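Beta-N-acetylglucosaminidase (PDB 3WO8) probably hydrolyses terminal non-reducing N-acetyl-D-hexosamine residues from N-acetyl-beta-D-hexosaminides, as a family 3 glycoside hydrolase built on a TIM barrel. Local coordinates at residues M57-D68 against K329-D338; H354-S364 against F388-V399. All coordinates share one frame; numbering follows the deposited sequence.

Interaction 1. Residues M57-D68 against K329-D338; sequences MDFMSFLSKEGD and KNSGVGFLAD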
loop_
_atom_site.group_PDB
_atom_site.type_symbol
_atom_site.label_atom_id
_atom_site.label_comp_id
_atom_site.label_asym_id
_atom_site.label_seq_id
_atom_site.Cartn_x
_atom_site.Cartn_y
_atom_site.Cartn_z
ATOM N N MET B 57 -8.930 9.310 2.716
ATOM C CA MET B 57 -9.148 10.206 1.598
ATOM C C MET B 57 -9.986 11.425 1.957
ATOM O O MET B 57 -9.660 12.550 1.599
ATOM C CB MET B 57 -9.763 9.453 0.410
ATOM C CG MET B 57 -8.802 8.469 -0.269
ATOM S SD MET B 57 -9.646 7.302 -1.359
ATOM C CE MET B 57 -8.161 6.434 -1.898
ATOM N N ASP B 58 -11.084 11.236 2.651
ATOM C CA ASP B 58 -11.941 12.382 2.944
ATOM C C ASP B 58 -11.257 13.276 3.929
ATOM O O ASP B 58 -11.419 14.471 3.871
ATOM C CB ASP B 58 -13.272 11.945 3.502
ATOM C CG ASP B 58 -14.355 12.962 3.262
ATOM O OD1 ASP B 58 -14.386 13.494 2.128
ATOM O OD2 ASP B 58 -15.174 13.206 4.186
ATOM N N PHE B 59 -10.443 12.706 4.805
ATOM C CA PHE B 59 -9.720 13.510 5.771
ATOM C C PHE B 59 -8.729 14.396 5.041
ATOM O O PHE B 59 -8.602 15.542 5.347
ATOM C CB PHE B 59 -9.046 12.601 6.823
ATOM C CG PHE B 59 -8.657 13.287 8.126
ATOM C CD1 PHE B 59 -8.984 14.606 8.399
ATOM C CD2 PHE B 59 -7.953 12.577 9.078
ATOM C CE1 PHE B 59 -8.592 15.196 9.576
ATOM C CE2 PHE B 59 -7.581 13.140 10.266
ATOM C CZ PHE B 59 -7.893 14.456 10.519
ATOM N N MET B 60 -8.038 13.875 4.046
ATOM C CA MET B 60 -7.011 14.668 3.344
ATOM C C MET B 60 -7.703 15.717 2.490
ATOM O O MET B 60 -7.234 16.822 2.339
ATOM C CB MET B 60 -6.157 13.757 2.444
ATOM C CG MET B 60 -5.195 12.845 3.183
ATOM S SD MET B 60 -3.884 13.852 3.882
ATOM C CE MET B 60 -2.771 12.603 4.487
ATOM N N SER B 61 -8.817 15.348 1.887
ATOM C CA SER B 61 -9.597 16.303 1.129
ATOM C C SER B 61 -10.068 17.472 1.989
ATOM O O SER B 61 -10.030 18.609 1.573
ATOM C CB SER B 61 -10.840 15.631 0.587
ATOM O OG SER B 61 -11.585 16.562 -0.145
ATOM N N PHE B 62 -10.561 17.160 3.176
ATOM C CA PHE B 62 -10.922 18.155 4.167
ATOM C C PHE B 62 -9.716 19.017 4.557
ATOM O O PHE B 62 -9.824 20.241 4.559
ATOM C CB PHE B 62 -11.529 17.481 5.405
ATOM C CG PHE B 62 -11.730 18.405 6.554
ATOM C CD1 PHE B 62 -12.839 19.241 6.597
ATOM C CD2 PHE B 62 -10.801 18.460 7.586
ATOM C CE1 PHE B 62 -13.040 20.110 7.657
ATOM C CE2 PHE B 62 -10.982 19.334 8.644
ATOM C CZ PHE B 62 -12.114 20.150 8.682
ATOM N N LEU B 63 -8.588 18.417 4.894
ATOM C CA LEU B 63 -7.487 19.228 5.378
ATOM C C LEU B 63 -7.080 20.133 4.263
ATOM O O LEU B 63 -6.631 21.278 4.458
ATOM C CB LEU B 63 -6.308 18.385 5.784
ATOM C CG LEU B 63 -6.611 17.550 7.009
ATOM C CD1 LEU B 63 -5.575 16.447 7.200
ATOM C CD2 LEU B 63 -6.678 18.449 8.238
ATOM N N SER B 64 -7.266 19.634 3.060
ATOM C CA SER B 64 -6.745 20.339 1.919
ATOM C C SER B 64 -7.515 21.639 1.713
ATOM O O SER B 64 -6.921 22.703 1.577
ATOM C CB SER B 64 -6.821 19.449 0.682
ATOM O OG SER B 64 -6.123 20.040 -0.379
ATOM N N LYS B 65 -8.837 21.524 1.676
ATOM C CA LYS B 65 -9.757 22.669 1.612
ATOM C C LYS B 65 -9.646 23.655 2.795
ATOM O O LYS B 65 -9.924 24.823 2.608
ATOM C CB LYS B 65 -11.209 22.182 1.531
ATOM C CG LYS B 65 -11.580 21.471 0.231
ATOM C CD LYS B 65 -13.105 21.330 0.108
ATOM C CE LYS B 65 -13.564 19.912 -0.217
ATOM N NZ LYS B 65 -13.218 19.546 -1.619
ATOM N N GLU B 66 -9.246 23.170 3.975
ATOM C CA GLU B 66 -9.223 23.947 5.233
ATOM C C GLU B 66 -7.971 24.739 5.512
ATOM O O GLU B 66 -8.043 25.676 6.260
ATOM C CB GLU B 66 -9.401 23.032 6.466
ATOM C CG GLU B 66 -10.837 22.801 6.900
ATOM C CD GLU B 66 -11.526 24.050 7.436
ATOM O OE1 GLU B 66 -12.732 24.224 7.142
ATOM O OE2 GLU B 66 -10.876 24.845 8.152
ATOM N N GLY B 67 -6.822 24.331 4.994
ATOM C CA GLY B 67 -5.589 25.039 5.310
ATOM C C GLY B 67 -4.254 24.355 5.049
ATOM O O GLY B 67 -4.099 23.492 4.182
ATOM N N ASP B 68 -3.272 24.755 5.823
ATOM C CA ASP B 68 -1.936 24.370 5.530
ATOM C C ASP B 68 -1.445 23.702 6.796
ATOM O O ASP B 68 -1.328 24.373 7.814
ATOM C CB ASP B 68 -1.147 25.625 5.161
ATOM C CG ASP B 68 0.279 25.327 4.776
ATOM O OD1 ASP B 68 0.512 24.458 3.909
ATOM O OD2 ASP B 68 1.187 25.984 5.318
ATOM N N LYS B 329 2.874 20.343 -0.344
ATOM C CA LYS B 329 1.529 20.884 -0.169
ATOM C C LYS B 329 0.379 20.187 -0.903
ATOM O O LYS B 329 -0.771 20.510 -0.656
ATOM C CB LYS B 329 1.544 22.368 -0.571
ATOM C CG LYS B 329 2.359 23.258 0.374
ATOM C CD LYS B 329 1.880 24.718 0.380
ATOM C CE LYS B 329 2.799 25.629 1.191
ATOM N NZ LYS B 329 2.911 25.197 2.616
ATOM N N ASN B 330 0.669 19.273 -1.821
ATOM C CA ASN B 330 -0.379 18.600 -2.630
ATOM C C ASN B 330 -1.493 17.983 -1.783
ATOM O O ASN B 330 -1.258 17.652 -0.619
ATOM C CB ASN B 330 0.243 17.554 -3.578
ATOM C CG ASN B 330 0.814 16.329 -2.851
ATOM O OD1 ASN B 330 0.598 15.191 -3.297
ATOM N ND2 ASN B 330 1.559 16.542 -1.761
ATOM N N SER B 331 -2.695 17.841 -2.369
ATOM C CA SER B 331 -3.888 17.249 -1.658
ATOM C C SER B 331 -3.755 15.763 -1.409
ATOM O O SER B 331 -4.616 15.152 -0.723
ATOM C CB SER B 331 -5.250 17.501 -2.360
ATOM O OG SER B 331 -5.251 17.186 -3.728
ATOM N N GLY B 332 -2.690 15.195 -1.979
ATOM C CA GLY B 332 -2.501 13.778 -1.981
ATOM C C GLY B 332 -3.786 13.074 -2.379
ATOM O O GLY B 332 -4.627 13.554 -3.185
ATOM N N VAL B 333 -3.950 11.949 -1.713
ATOM C CA VAL B 333 -5.014 10.995 -1.935
ATOM C C VAL B 333 -6.439 11.655 -1.879
ATOM O O VAL B 333 -7.437 11.174 -2.460
ATOM C CB VAL B 333 -4.709 9.859 -0.941
ATOM C CG1 VAL B 333 -5.618 9.876 0.240
ATOM C CG2 VAL B 333 -4.663 8.535 -1.646
ATOM N N GLY B 334 -6.486 12.819 -1.246
ATOM C CA GLY B 334 -7.661 13.672 -1.215
ATOM C C GLY B 334 -8.376 13.880 -2.546
ATOM O O GLY B 334 -9.639 13.965 -2.590
ATOM N N PHE B 335 -7.608 13.966 -3.637
ATOM C CA PHE B 335 -8.271 14.237 -4.910
ATOM C C PHE B 335 -9.168 13.073 -5.244
ATOM O O PHE B 335 -10.158 13.230 -5.972
ATOM C CB PHE B 335 -7.305 14.588 -6.048
ATOM C CG PHE B 335 -6.562 13.414 -6.673
ATOM C CD1 PHE B 335 -5.437 12.872 -6.066
ATOM C CD2 PHE B 335 -6.946 12.914 -7.913
ATOM C CE1 PHE B 335 -4.747 11.819 -6.643
ATOM C CE2 PHE B 335 -6.262 11.860 -8.500
ATOM C CZ PHE B 335 -5.156 11.323 -7.871
ATOM N N LEU B 336 -8.850 11.895 -4.692
ATOM C CA LEU B 336 -9.608 10.753 -5.084
ATOM C C LEU B 336 -11.031 10.877 -4.477
ATOM O O LEU B 336 -12.022 10.500 -5.079
ATOM C CB LEU B 336 -8.860 9.455 -4.742
ATOM C CG LEU B 336 -7.696 9.237 -5.698
ATOM C CD1 LEU B 336 -6.701 8.182 -5.244
ATOM C CD2 LEU B 336 -8.190 8.879 -7.087
ATOM N N ALA B 337 -11.129 11.435 -3.289
ATOM C CA ALA B 337 -12.458 11.760 -2.745
ATOM C C ALA B 337 -13.243 12.617 -3.709
ATOM O O ALA B 337 -14.412 12.344 -4.007
ATOM C CB ALA B 337 -12.324 12.470 -1.407
ATOM N N ASP B 338 -12.591 13.647 -4.226
ATOM C CA ASP B 338 -13.286 14.604 -5.067
ATOM C C ASP B 338 -13.664 13.951 -6.335
ATOM O O ASP B 338 -14.807 14.142 -6.808
ATOM C CB ASP B 338 -12.430 15.829 -5.377
ATOM C CG ASP B 338 -12.030 16.574 -4.155
ATOM O OD1 ASP B 338 -12.872 16.762 -3.258
ATOM O OD2 ASP B 338 -10.867 16.963 -4.083
#
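Gly-334 lies directly against the backbone of Ser-61, their CA atoms 4.0 Å apart, and this closeness lets helix 57-66 cross helix 334-338 almost at a right angle (signed angle -97°) with the axes 7.3 Å apart. A CB on Gly-334 would probably clash with Ser-331 O and be tight against Ser-61 N, so glycine suits the crossing point. Around it the packing is close and apolar. Met-57, with CG anti to its carbonyl carbon (chi1 -70°), is an unbranched, extended thioether that crosses Val-333 at about a right angle, CG to CG1 3.5 Å, and still reaches Leu-336, CE to CD1 4.0 Å. Ala-337 is small enough for its CB to rest 4.0 Å from Ser-61 CB. The type II' turn from Ser-331 to Gly-334, with Gly-332 at positive phi, brings the chain into this helix.

The solvent side is polar and looser. Asp-338 OD1 receives a weak hydrogen bond from Ser-61 OG and a weak, salt-bridged one from Lys-65 NZ at 3.2 Å. Just past the end of helix 57-66, Asp-68 OD1 meets Lys-329 NZ in a shorter salt bridge, 2.8 Å, on the syn side of the carboxylate and 26° out of its plane. Both lysines are exposed, and their long chains let the ammonium groups swing in to these carboxylates.

Asp-58 turns its carboxylate to Lys-467 of helix 462-471. Met-60 packs on Ile-45 and Ile-71 of barrel strands 42-45 and 70-72, Phe-59 leans on helix 29-37, and Val-333 touches Pro-87 of the second subunit.

Interaction 2. Residues H354-S364 against F388-V399; sequences HTSEVTLLVPS and FFEVENVVRYTV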
loop_
_atom_site.group_PDB
_atom_site.type_symbol
_atom_site.label_atom_id
_atom_site.label_comp_id
_atom_site.label_asym_id
_atom_site.label_seq_id
_atom_site.Cartn_x
_atom_site.Cartn_y
_atom_site.Cartn_z
ATOM N N HIS B 354 -32.524 12.300 8.097
ATOM C CA HIS B 354 -31.825 11.269 8.815
ATOM C C HIS B 354 -32.866 10.657 9.774
ATOM O O HIS B 354 -33.243 11.248 10.784
ATOM C CB HIS B 354 -30.576 11.805 9.531
ATOM C CG HIS B 354 -30.196 11.007 10.746
ATOM N ND1 HIS B 354 -30.191 11.541 12.020
ATOM C CD2 HIS B 354 -29.854 9.703 10.888
ATOM C CE1 HIS B 354 -29.843 10.606 12.889
ATOM N NE2 HIS B 354 -29.637 9.480 12.230
ATOM N N THR B 355 -33.367 9.489 9.388
ATOM C CA THR B 355 -34.211 8.682 10.233
ATOM C C THR B 355 -33.331 8.005 11.269
ATOM O O THR B 355 -32.108 8.076 11.226
ATOM C CB THR B 355 -34.916 7.597 9.412
ATOM O OG1 THR B 355 -33.938 6.805 8.725
ATOM C CG2 THR B 355 -35.846 8.215 8.400
ATOM N N SER B 356 -33.945 7.316 12.203
ATOM C CA SER B 356 -33.157 6.672 13.245
ATOM C C SER B 356 -32.469 5.383 12.746
ATOM O O SER B 356 -31.329 5.040 13.136
ATOM C CB SER B 356 -34.053 6.376 14.440
ATOM O OG SER B 356 -33.257 6.042 15.552
ATOM N N GLU B 357 -33.179 4.656 11.897
ATOM C CA GLU B 357 -32.629 3.436 11.356
ATOM C C GLU B 357 -32.830 3.349 9.865
ATOM O O GLU B 357 -33.835 3.833 9.313
ATOM C CB GLU B 357 -33.210 2.189 12.049
ATOM C CG GLU B 357 -34.542 1.697 11.501
ATOM C CD GLU B 357 -34.422 0.756 10.303
ATOM O OE1 GLU B 357 -33.700 -0.266 10.414
ATOM O OE2 GLU B 357 -35.096 1.031 9.271
ATOM N N VAL B 358 -31.843 2.725 9.235
ATOM C CA VAL B 358 -31.959 2.329 7.852
ATOM C C VAL B 358 -31.920 0.846 7.794
ATOM O O VAL B 358 -31.221 0.226 8.556
ATOM C CB VAL B 358 -30.794 2.787 7.004
ATOM C CG1 VAL B 358 -31.126 4.105 6.405
ATOM C CG2 VAL B 358 -29.514 2.860 7.825
ATOM N N THR B 359 -32.629 0.280 6.850
ATOM C CA THR B 359 -32.352 -1.088 6.541
ATOM C C THR B 359 -31.629 -1.118 5.189
ATOM O O THR B 359 -31.962 -0.383 4.283
ATOM C CB THR B 359 -33.597 -2.016 6.690
ATOM O OG1 THR B 359 -34.071 -2.467 5.437
ATOM C CG2 THR B 359 -34.703 -1.352 7.474
ATOM N N LEU B 360 -30.593 -1.939 5.101
ATOM C CA LEU B 360 -29.713 -1.971 3.949
ATOM C C LEU B 360 -29.928 -3.249 3.193
ATOM O O LEU B 360 -29.853 -4.331 3.780
ATOM C CB LEU B 360 -28.270 -1.940 4.410
ATOM C CG LEU B 360 -27.909 -0.848 5.404
ATOM C CD1 LEU B 360 -26.420 -0.906 5.732
ATOM C CD2 LEU B 360 -28.228 0.471 4.784
ATOM N N LEU B 361 -30.212 -3.140 1.907
ATOM C CA LEU B 361 -30.256 -4.335 1.093
ATOM C C LEU B 361 -28.968 -4.354 0.341
ATOM O O LEU B 361 -28.697 -3.446 -0.415
ATOM C CB LEU B 361 -31.426 -4.294 0.146
ATOM C CG LEU B 361 -32.696 -4.414 0.966
ATOM C CD1 LEU B 361 -33.832 -3.706 0.276
ATOM C CD2 LEU B 361 -33.007 -5.868 1.199
ATOM N N VAL B 362 -28.147 -5.359 0.598
ATOM C CA VAL B 362 -26.804 -5.364 0.098
ATOM C C VAL B 362 -26.602 -6.665 -0.631
ATOM O O VAL B 362 -26.803 -7.715 -0.055
ATOM C CB VAL B 362 -25.804 -5.273 1.247
ATOM C CG1 VAL B 362 -24.380 -5.539 0.753
ATOM C CG2 VAL B 362 -25.912 -3.926 1.923
ATOM N N PRO B 363 -26.173 -6.609 -1.888
ATOM C CA PRO B 363 -25.978 -7.853 -2.626
ATOM C C PRO B 363 -24.881 -8.735 -2.059
ATOM O O PRO B 363 -23.890 -8.248 -1.545
ATOM C CB PRO B 363 -25.588 -7.391 -4.030
ATOM C CG PRO B 363 -25.649 -5.913 -4.035
ATOM C CD PRO B 363 -25.702 -5.436 -2.623
ATOM N N SER B 364 -25.070 -10.030 -2.158
ATOM C CA SER B 364 -24.056 -10.973 -1.746
ATOM C C SER B 364 -23.232 -11.330 -2.953
ATOM O O SER B 364 -23.695 -11.215 -4.084
ATOM C CB SER B 364 -24.694 -12.234 -1.218
ATOM O OG SER B 364 -23.708 -13.237 -1.170
ATOM N N PHE B 388 -23.301 7.138 9.551
ATOM C CA PHE B 388 -24.412 8.093 9.475
ATOM C C PHE B 388 -25.753 7.637 10.075
ATOM O O PHE B 388 -26.733 8.358 9.989
ATOM C CB PHE B 388 -24.687 8.385 8.009
ATOM C CG PHE B 388 -23.472 8.685 7.207
ATOM C CD1 PHE B 388 -23.001 9.976 7.108
ATOM C CD2 PHE B 388 -22.808 7.675 6.522
ATOM C CE1 PHE B 388 -21.876 10.265 6.353
ATOM C CE2 PHE B 388 -21.686 7.949 5.755
ATOM C CZ PHE B 388 -21.215 9.251 5.675
ATOM N N PHE B 389 -25.818 6.424 10.605
ATOM C CA PHE B 389 -27.016 5.904 11.266
ATOM C C PHE B 389 -26.687 5.119 12.550
ATOM O O PHE B 389 -25.713 4.341 12.625
ATOM C CB PHE B 389 -27.782 5.023 10.318
ATOM C CG PHE B 389 -28.273 5.741 9.124
ATOM C CD1 PHE B 389 -27.443 5.968 8.058
ATOM C CD2 PHE B 389 -29.579 6.226 9.075
ATOM C CE1 PHE B 389 -27.904 6.646 6.952
ATOM C CE2 PHE B 389 -30.043 6.912 7.973
ATOM C CZ PHE B 389 -29.204 7.117 6.910
ATOM N N GLU B 390 -27.540 5.308 13.552
ATOM C CA GLU B 390 -27.308 4.724 14.891
ATOM C C GLU B 390 -27.895 3.317 15.002
ATOM O O GLU B 390 -27.585 2.576 15.942
ATOM C CB GLU B 390 -27.848 5.649 15.989
ATOM C CG GLU B 390 -29.293 6.091 15.790
ATOM C CD GLU B 390 -29.593 7.397 16.499
ATOM O OE1 GLU B 390 -28.850 8.384 16.291
ATOM O OE2 GLU B 390 -30.582 7.445 17.262
ATOM N N VAL B 391 -28.746 2.970 14.033
ATOM C CA VAL B 391 -29.268 1.619 13.914
ATOM C C VAL B 391 -29.471 1.181 12.454
ATOM O O VAL B 391 -29.898 1.953 11.613
ATOM C CB VAL B 391 -30.604 1.487 14.671
ATOM C CG1 VAL B 391 -30.957 0.028 14.859
ATOM C CG2 VAL B 391 -30.536 2.201 16.014
ATOM N N GLU B 392 -29.181 -0.078 12.175
ATOM C CA GLU B 392 -29.242 -0.572 10.828
ATOM C C GLU B 392 -29.528 -2.069 10.781
ATOM O O GLU B 392 -28.893 -2.857 11.469
ATOM C CB GLU B 392 -27.996 -0.178 10.016
ATOM C CG GLU B 392 -26.646 -0.636 10.513
ATOM C CD GLU B 392 -25.516 -0.481 9.476
ATOM O OE1 GLU B 392 -25.224 -1.482 8.786
ATOM O OE2 GLU B 392 -24.902 0.608 9.346
ATOM N N ASN B 393 -30.571 -2.425 10.026
ATOM C CA ASN B 393 -30.893 -3.812 9.722
ATOM C C ASN B 393 -30.254 -4.153 8.378
ATOM O O ASN B 393 -30.613 -3.611 7.371
ATOM C CB ASN B 393 -32.421 -4.067 9.692
ATOM C CG ASN B 393 -32.783 -5.514 9.258
ATOM O OD1 ASN B 393 -31.984 -6.461 9.403
ATOM N ND2 ASN B 393 -34.001 -5.690 8.738
ATOM N N VAL B 394 -29.306 -5.069 8.387
ATOM C CA VAL B 394 -28.626 -5.494 7.175
ATOM C C VAL B 394 -29.207 -6.791 6.629
ATOM O O VAL B 394 -29.210 -7.808 7.340
ATOM C CB VAL B 394 -27.161 -5.757 7.482
ATOM C CG1 VAL B 394 -26.426 -6.181 6.235
ATOM C CG2 VAL B 394 -26.522 -4.512 8.086
ATOM N N VAL B 395 -29.655 -6.783 5.373
ATOM C CA VAL B 395 -30.017 -8.032 4.738
ATOM C C VAL B 395 -29.311 -8.176 3.421
ATOM O O VAL B 395 -29.266 -7.253 2.630
ATOM C CB VAL B 395 -31.546 -8.282 4.613
ATOM C CG1 VAL B 395 -32.346 -7.010 4.699
ATOM C CG2 VAL B 395 -31.894 -9.031 3.344
ATOM N N ARG B 396 -28.797 -9.377 3.192
ATOM C CA ARG B 396 -28.019 -9.694 2.043
ATOM C C ARG B 396 -28.853 -10.465 1.050
ATOM O O ARG B 396 -29.375 -11.511 1.387
ATOM C CB ARG B 396 -26.843 -10.567 2.486
ATOM C CG ARG B 396 -25.862 -9.924 3.475
ATOM C CD ARG B 396 -25.346 -8.544 3.053
ATOM N NE ARG B 396 -24.461 -8.607 1.888
ATOM C CZ ARG B 396 -23.135 -8.774 1.960
ATOM N NH1 ARG B 396 -22.523 -8.895 3.128
ATOM N NH2 ARG B 396 -22.405 -8.804 0.862
ATOM N N TYR B 397 -28.961 -9.986 -0.185
ATOM C CA TYR B 397 -29.753 -10.706 -1.210
ATOM C C TYR B 397 -28.907 -11.118 -2.374
ATOM O O TYR B 397 -27.834 -10.570 -2.566
ATOM C CB TYR B 397 -30.882 -9.862 -1.724
ATOM C CG TYR B 397 -30.439 -8.674 -2.524
ATOM C CD1 TYR B 397 -30.112 -7.488 -1.907
ATOM C CD2 TYR B 397 -30.393 -8.724 -3.909
ATOM C CE1 TYR B 397 -29.716 -6.384 -2.640
ATOM C CE2 TYR B 397 -30.014 -7.631 -4.649
ATOM C CZ TYR B 397 -29.671 -6.472 -4.002
ATOM O OH TYR B 397 -29.316 -5.399 -4.738
ATOM N N THR B 398 -29.375 -12.095 -3.148
ATOM C CA THR B 398 -28.577 -12.584 -4.300
ATOM C C THR B 398 -29.074 -11.817 -5.493
ATOM O O THR B 398 -30.277 -11.570 -5.637
ATOM C CB THR B 398 -28.569 -14.129 -4.519
ATOM O OG1 THR B 398 -29.886 -14.622 -4.733
ATOM C CG2 THR B 398 -27.965 -14.870 -3.293
ATOM N N VAL B 399 -28.123 -11.380 -6.307
ATOM C CA VAL B 399 -28.400 -10.411 -7.329
ATOM C C VAL B 399 -29.457 -10.954 -8.272
ATOM O O VAL B 399 -30.384 -10.260 -8.640
ATOM C CB VAL B 399 -27.099 -10.009 -8.060
ATOM C CG1 VAL B 399 -27.214 -10.099 -9.592
ATOM C CG2 VAL B 399 -26.723 -8.607 -7.650
#
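Val-358 and Phe-389 meet at one end of a parallel strand pair, 357-363 beside 391-397, the two strands of a right-handed beta-alpha-beta crossover through helix 374-385. The backbone ladder alternates in the usual parallel way: Leu-360 N bonds Asn-393 O (2.8 Å), and Val-395 N returns an almost straight bond to Leu-360 O (175° at the hydrogen).

Apolar and aromatic contacts fill both faces. Val-358 lays CG2 over the Phe-389 ring, 3.7 Å from its centroid, a CH-pi contact suited to a branched side chain beneath a flat one. At the far end, Pro-363 CA lies over the Tyr-397 ring, while Leu-361 CD2 runs alongside Val-395 CG1; Tyr-397 OH itself bonds Phe-414 O.

Among polar side chains, Arg-396 bends at chi2 and chi3, so that NE and NH2 donate hydrogen bonds to the successive carbonyls of Val-362 and Pro-363, while Asp-379 takes a salt bridge from NH2. A leucine here would probably leave Asp-379 without its charged mate and Pro-363 O without this donor. NE and Tyr-397 N approach Val-362 O from opposite faces of its carbonyl plane, whereas NH2 reaches Pro-363 O at 2.9 Å, with that oxygen only 5° from the guanidinium plane.

From the N terminus, the chain enters the TIM-barrel domain and soon forms helix 53-66, the first half of interaction 1. It then passes through most of the barrel, and returns some 260 residues later, when 329-338 leads it into helix 334-342; that contact closes a very long loop. Interaction 2 opens only afterwards and closes a short one, of 23 residues holding helix 374-385, so the two stand in series, neither nested nor crossed. Interaction 1 ties an early barrel helix to the segment leaving the barrel, whereas interaction 2 builds the edge of the mixed C-terminal sheet. Their centres lie 29 Å apart and they do not touch.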